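Local coordinates for protein SidF, inhibitor of growth family, member 3 (Legionella pneumophila subsp. pneumophila, PDB 4FYE) that probably removes a phosphate from phosphoinositides, the lipid substrates of this Legionella phosphatase domain, at residues A[380-394]-A[404-416]. The protein carries 1 engineered substitution. Residues are numbered along the deposited sequence; the frame is centred on the assembly and turned at random.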
# COMPACT_ATOMS: atom_id res chain seq x y z
N VAL A 380 -0.59 -8.35 13.50
CA VAL A 380 0.38 -7.90 12.54
C VAL A 380 1.43 -7.19 13.35
O VAL A 380 2.64 -7.48 13.21
CB VAL A 380 -0.26 -7.01 11.45
CG1 VAL A 380 0.80 -6.20 10.72
CG2 VAL A 380 -1.09 -7.82 10.45
N ARG A 381 0.99 -6.33 14.26
CA ARG A 381 1.92 -5.64 15.15
C ARG A 381 2.80 -6.61 15.98
O ARG A 381 3.97 -6.37 16.18
CB ARG A 381 1.16 -4.60 15.98
CG ARG A 381 1.45 -4.57 17.46
CD ARG A 381 2.68 -3.77 17.78
NE ARG A 381 3.53 -4.48 18.73
CZ ARG A 381 3.22 -5.57 19.45
NH1 ARG A 381 2.02 -6.13 19.38
NH2 ARG A 381 4.13 -6.10 20.25
N GLN A 382 2.27 -7.75 16.37
CA GLN A 382 3.04 -8.72 17.14
C GLN A 382 4.07 -9.46 16.25
O GLN A 382 5.25 -9.65 16.65
CB GLN A 382 2.05 -9.67 17.81
CG GLN A 382 2.58 -10.99 18.31
CD GLN A 382 1.57 -11.76 19.16
OE1 GLN A 382 1.97 -12.48 20.09
NE2 GLN A 382 0.26 -11.59 18.88
N MET A 383 3.65 -9.86 15.05
CA MET A 383 4.56 -10.54 14.12
C MET A 383 5.67 -9.59 13.55
O MET A 383 6.83 -9.97 13.44
CB MET A 383 3.79 -11.33 13.04
CG MET A 383 2.65 -12.21 13.55
SD MET A 383 3.01 -13.50 14.81
CE MET A 383 3.58 -12.56 16.19
N MET A 384 5.32 -8.35 13.23
CA MET A 384 6.34 -7.36 12.90
C MET A 384 7.37 -7.25 14.00
O MET A 384 8.59 -7.23 13.72
CB MET A 384 5.72 -5.97 12.58
CG MET A 384 4.97 -5.89 11.24
SD MET A 384 4.32 -4.22 10.95
CE MET A 384 5.91 -3.43 10.93
N ASP A 385 6.92 -7.15 15.25
CA ASP A 385 7.87 -7.04 16.40
C ASP A 385 8.60 -8.36 16.70
O ASP A 385 9.69 -8.34 17.28
CB ASP A 385 7.18 -6.51 17.68
CG ASP A 385 7.27 -4.98 17.84
OD1 ASP A 385 8.21 -4.32 17.31
OD2 ASP A 385 6.36 -4.43 18.53
N ALA A 386 7.98 -9.48 16.32
CA ALA A 386 8.60 -10.82 16.44
C ALA A 386 9.87 -10.86 15.65
O ALA A 386 10.91 -11.37 16.15
CB ALA A 386 7.65 -11.88 15.91
N PHE A 387 9.82 -10.33 14.42
CA PHE A 387 11.01 -10.30 13.57
C PHE A 387 11.93 -9.13 13.87
O PHE A 387 13.12 -9.21 13.55
CB PHE A 387 10.66 -10.29 12.07
CG PHE A 387 10.43 -11.68 11.48
CD1 PHE A 387 11.52 -12.53 11.18
CD2 PHE A 387 9.14 -12.11 11.16
CE1 PHE A 387 11.32 -13.79 10.57
CE2 PHE A 387 8.95 -13.38 10.55
CZ PHE A 387 10.04 -14.20 10.24
N ASP A 388 11.40 -8.09 14.53
CA ASP A 388 12.18 -6.86 14.76
C ASP A 388 13.51 -7.08 15.43
O ASP A 388 13.62 -7.80 16.45
CB ASP A 388 11.38 -5.69 15.40
CG ASP A 388 12.28 -4.45 15.70
OD1 ASP A 388 13.20 -4.56 16.55
OD2 ASP A 388 12.12 -3.39 15.07
N GLY A 389 14.53 -6.48 14.83
CA GLY A 389 15.93 -6.58 15.26
C GLY A 389 16.53 -7.99 15.24
O GLY A 389 17.50 -8.30 16.00
N SER A 390 15.97 -8.87 14.40
CA SER A 390 16.69 -10.12 14.09
C SER A 390 16.74 -10.38 12.56
O SER A 390 16.54 -9.43 11.75
CB SER A 390 16.10 -11.27 14.87
OG SER A 390 14.97 -11.66 14.15
N LYS A 391 17.02 -11.62 12.16
CA LYS A 391 17.28 -11.97 10.74
C LYS A 391 16.14 -12.81 10.21
O LYS A 391 15.49 -13.46 11.01
CB LYS A 391 18.56 -12.80 10.64
CG LYS A 391 19.85 -12.00 10.68
CD LYS A 391 21.12 -12.86 10.56
CE LYS A 391 21.63 -13.26 11.94
NZ LYS A 391 23.09 -13.57 11.94
N ALA A 392 15.90 -12.82 8.89
CA ALA A 392 15.09 -13.89 8.24
C ALA A 392 15.71 -14.49 7.01
O ALA A 392 16.29 -13.77 6.21
CB ALA A 392 13.70 -13.39 7.90
N LYS A 393 15.55 -15.80 6.81
CA LYS A 393 16.17 -16.46 5.68
C LYS A 393 15.25 -16.37 4.51
O LYS A 393 14.13 -16.81 4.59
CB LYS A 393 16.52 -17.89 6.01
CG LYS A 393 17.42 -17.93 7.22
CD LYS A 393 18.15 -19.24 7.46
CE LYS A 393 19.22 -18.97 8.51
NZ LYS A 393 19.99 -20.18 8.93
N ILE A 394 15.72 -15.79 3.42
CA ILE A 394 14.85 -15.33 2.34
C ILE A 394 15.41 -15.75 0.98
O ILE A 394 16.46 -16.30 0.94
CB ILE A 394 14.62 -13.78 2.48
CG1 ILE A 394 13.18 -13.61 2.71
CG2 ILE A 394 15.30 -12.85 1.43
CD1 ILE A 394 12.89 -14.03 4.13
N VAL A 404 19.14 -16.71 -5.19
CA VAL A 404 20.08 -17.01 -4.10
C VAL A 404 19.39 -16.89 -2.77
O VAL A 404 18.38 -16.18 -2.66
CB VAL A 404 21.35 -16.10 -4.16
CG1 VAL A 404 22.08 -16.34 -5.49
CG2 VAL A 404 21.00 -14.61 -4.03
N GLU A 405 19.93 -17.55 -1.76
CA GLU A 405 19.29 -17.52 -0.44
C GLU A 405 20.14 -16.67 0.51
O GLU A 405 21.34 -16.79 0.46
CB GLU A 405 19.15 -18.95 0.10
CG GLU A 405 17.89 -19.69 -0.37
CD GLU A 405 17.36 -20.67 0.68
OE1 GLU A 405 16.25 -20.42 1.23
OE2 GLU A 405 18.03 -21.70 0.98
N THR A 406 19.53 -15.85 1.36
CA THR A 406 20.27 -15.05 2.32
C THR A 406 19.45 -14.76 3.56
O THR A 406 18.24 -14.54 3.49
CB THR A 406 20.38 -13.56 1.91
OG1 THR A 406 19.88 -13.33 0.59
CG2 THR A 406 21.73 -13.00 2.13
N ALA A 407 20.14 -14.56 4.65
CA ALA A 407 19.54 -13.95 5.82
C ALA A 407 19.28 -12.49 5.48
O ALA A 407 20.04 -11.94 4.71
CB ALA A 407 20.50 -14.08 7.00
N VAL A 408 18.21 -11.88 5.99
CA VAL A 408 17.95 -10.43 5.83
C VAL A 408 17.53 -9.85 7.18
O VAL A 408 16.61 -10.37 7.79
CB VAL A 408 16.79 -10.10 4.87
CG1 VAL A 408 16.51 -8.57 4.92
CG2 VAL A 408 17.13 -10.44 3.40
N GLY A 409 18.17 -8.74 7.61
CA GLY A 409 17.89 -8.02 8.87
C GLY A 409 16.54 -7.31 8.77
O GLY A 409 16.17 -6.83 7.69
N TYR A 410 15.77 -7.27 9.86
CA TYR A 410 14.44 -6.58 9.86
C TYR A 410 14.27 -5.59 11.01
O TYR A 410 14.76 -5.80 12.11
CB TYR A 410 13.31 -7.59 9.76
CG TYR A 410 11.92 -7.02 9.69
CD1 TYR A 410 11.35 -6.59 8.48
CD2 TYR A 410 11.14 -6.91 10.87
CE1 TYR A 410 10.05 -6.06 8.45
CE2 TYR A 410 9.85 -6.43 10.85
CZ TYR A 410 9.31 -6.01 9.67
OH TYR A 410 8.06 -5.49 9.72
N GLN A 411 13.63 -4.46 10.72
CA GLN A 411 13.26 -3.47 11.71
C GLN A 411 11.84 -3.02 11.39
O GLN A 411 11.55 -2.63 10.27
CB GLN A 411 14.19 -2.26 11.66
CG GLN A 411 15.63 -2.58 12.06
CD GLN A 411 16.44 -1.33 12.37
OE1 GLN A 411 17.21 -0.86 11.52
NE2 GLN A 411 16.26 -0.77 13.58
N ALA A 412 10.98 -3.09 12.40
CA ALA A 412 9.61 -2.71 12.32
C ALA A 412 9.28 -1.30 12.86
O ALA A 412 9.84 -0.80 13.85
CB ALA A 412 8.83 -3.69 13.13
N ARG A 413 8.34 -0.65 12.19
CA ARG A 413 7.70 0.49 12.74
C ARG A 413 6.23 0.40 12.29
O ARG A 413 5.92 0.30 11.10
CB ARG A 413 8.34 1.80 12.26
CG ARG A 413 9.86 1.93 12.28
CD ARG A 413 10.17 2.44 13.63
NE ARG A 413 11.54 2.84 13.77
CZ ARG A 413 12.46 2.07 14.33
NH1 ARG A 413 12.12 0.85 14.75
NH2 ARG A 413 13.70 2.51 14.49
N MET A 414 5.32 0.45 13.25
CA MET A 414 3.98 0.23 12.94
C MET A 414 3.18 1.25 13.65
O MET A 414 3.39 1.42 14.85
CB MET A 414 3.53 -1.13 13.37
CG MET A 414 2.05 -1.19 13.04
SD MET A 414 1.43 -2.80 13.35
CE MET A 414 -0.26 -2.73 12.92
N SER A 415 2.26 1.92 12.92
CA SER A 415 1.26 2.82 13.54
C SER A 415 -0.16 2.44 13.17
O SER A 415 -0.37 1.81 12.17
CB SER A 415 1.51 4.29 13.19
OG SER A 415 1.47 4.53 11.79
N SER A 416 -1.15 2.83 13.94
CA SER A 416 -2.47 2.45 13.56
C SER A 416 -3.43 3.53 13.98
O SER A 416 -3.80 3.60 15.15
CB SER A 416 -2.81 1.15 14.21
OG SER A 416 -4.09 0.75 13.78
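Asp388 OD2 accepts the backbone N-H of Ala412 at 2.9 Å, with an angle of 159° at the hydrogen. The donor meets the anti side of the carboxylate, tilted 22° from its plane. CG of Asp388 stands anti to the backbone N (chi1 176°), which extends the carboxylate alongside the strand 404-416 just where helix 380-387 ends. The same oxygen lies 4.3 Å from Arg413 NH1, near the guanidinium plane but beyond salt-bridge distance; that charge may still stabilise the carboxylate, although Arg413 has its salt bridge with Asp451.

Next comes the type II turn from Phe387 to Ser390, where Gly389 N reaches Tyr410 O and Tyr410 N returns a bond to Ser390 O. Two hydrogen-bonded antiparallel pairs follow, Ala392 with Val408 and Ile394 with Thr406, each closed by reciprocal N-H...O bonds. This register defines an antiparallel beta hairpin whose first strand forms one border of a mixed sheet; its second strand is flanked on the other side by the parallel strand 353-360. On the hairpin face bearing Ala392 and Ile394, Ile394 CG2 meets Val408 CG2 at 3.6 Å.

Helix 380-387 packs on the far end of the second strand; the axes of helix 380-387 and strand 404-416 approach to 7.2 Å and run roughly antiparallel. Tyr410 places its ring against the last turn of the helix: CD2 lies 3.6 Å from Phe387 CB, while the Met384 carbonyl oxygen and Asp388 N sit at the ring edge. Its hydroxyl is hydrogen-bonded to Glu356. The Met384 methyl, CE, touches that hydroxyl and also Ala412 CB, 3.7 Å from the latter. Met414 is fully extended and crosses Met384 at about a right angle, its thioether running past Arg381 CB and bringing CE to 4.2 Å from Val380 CG1.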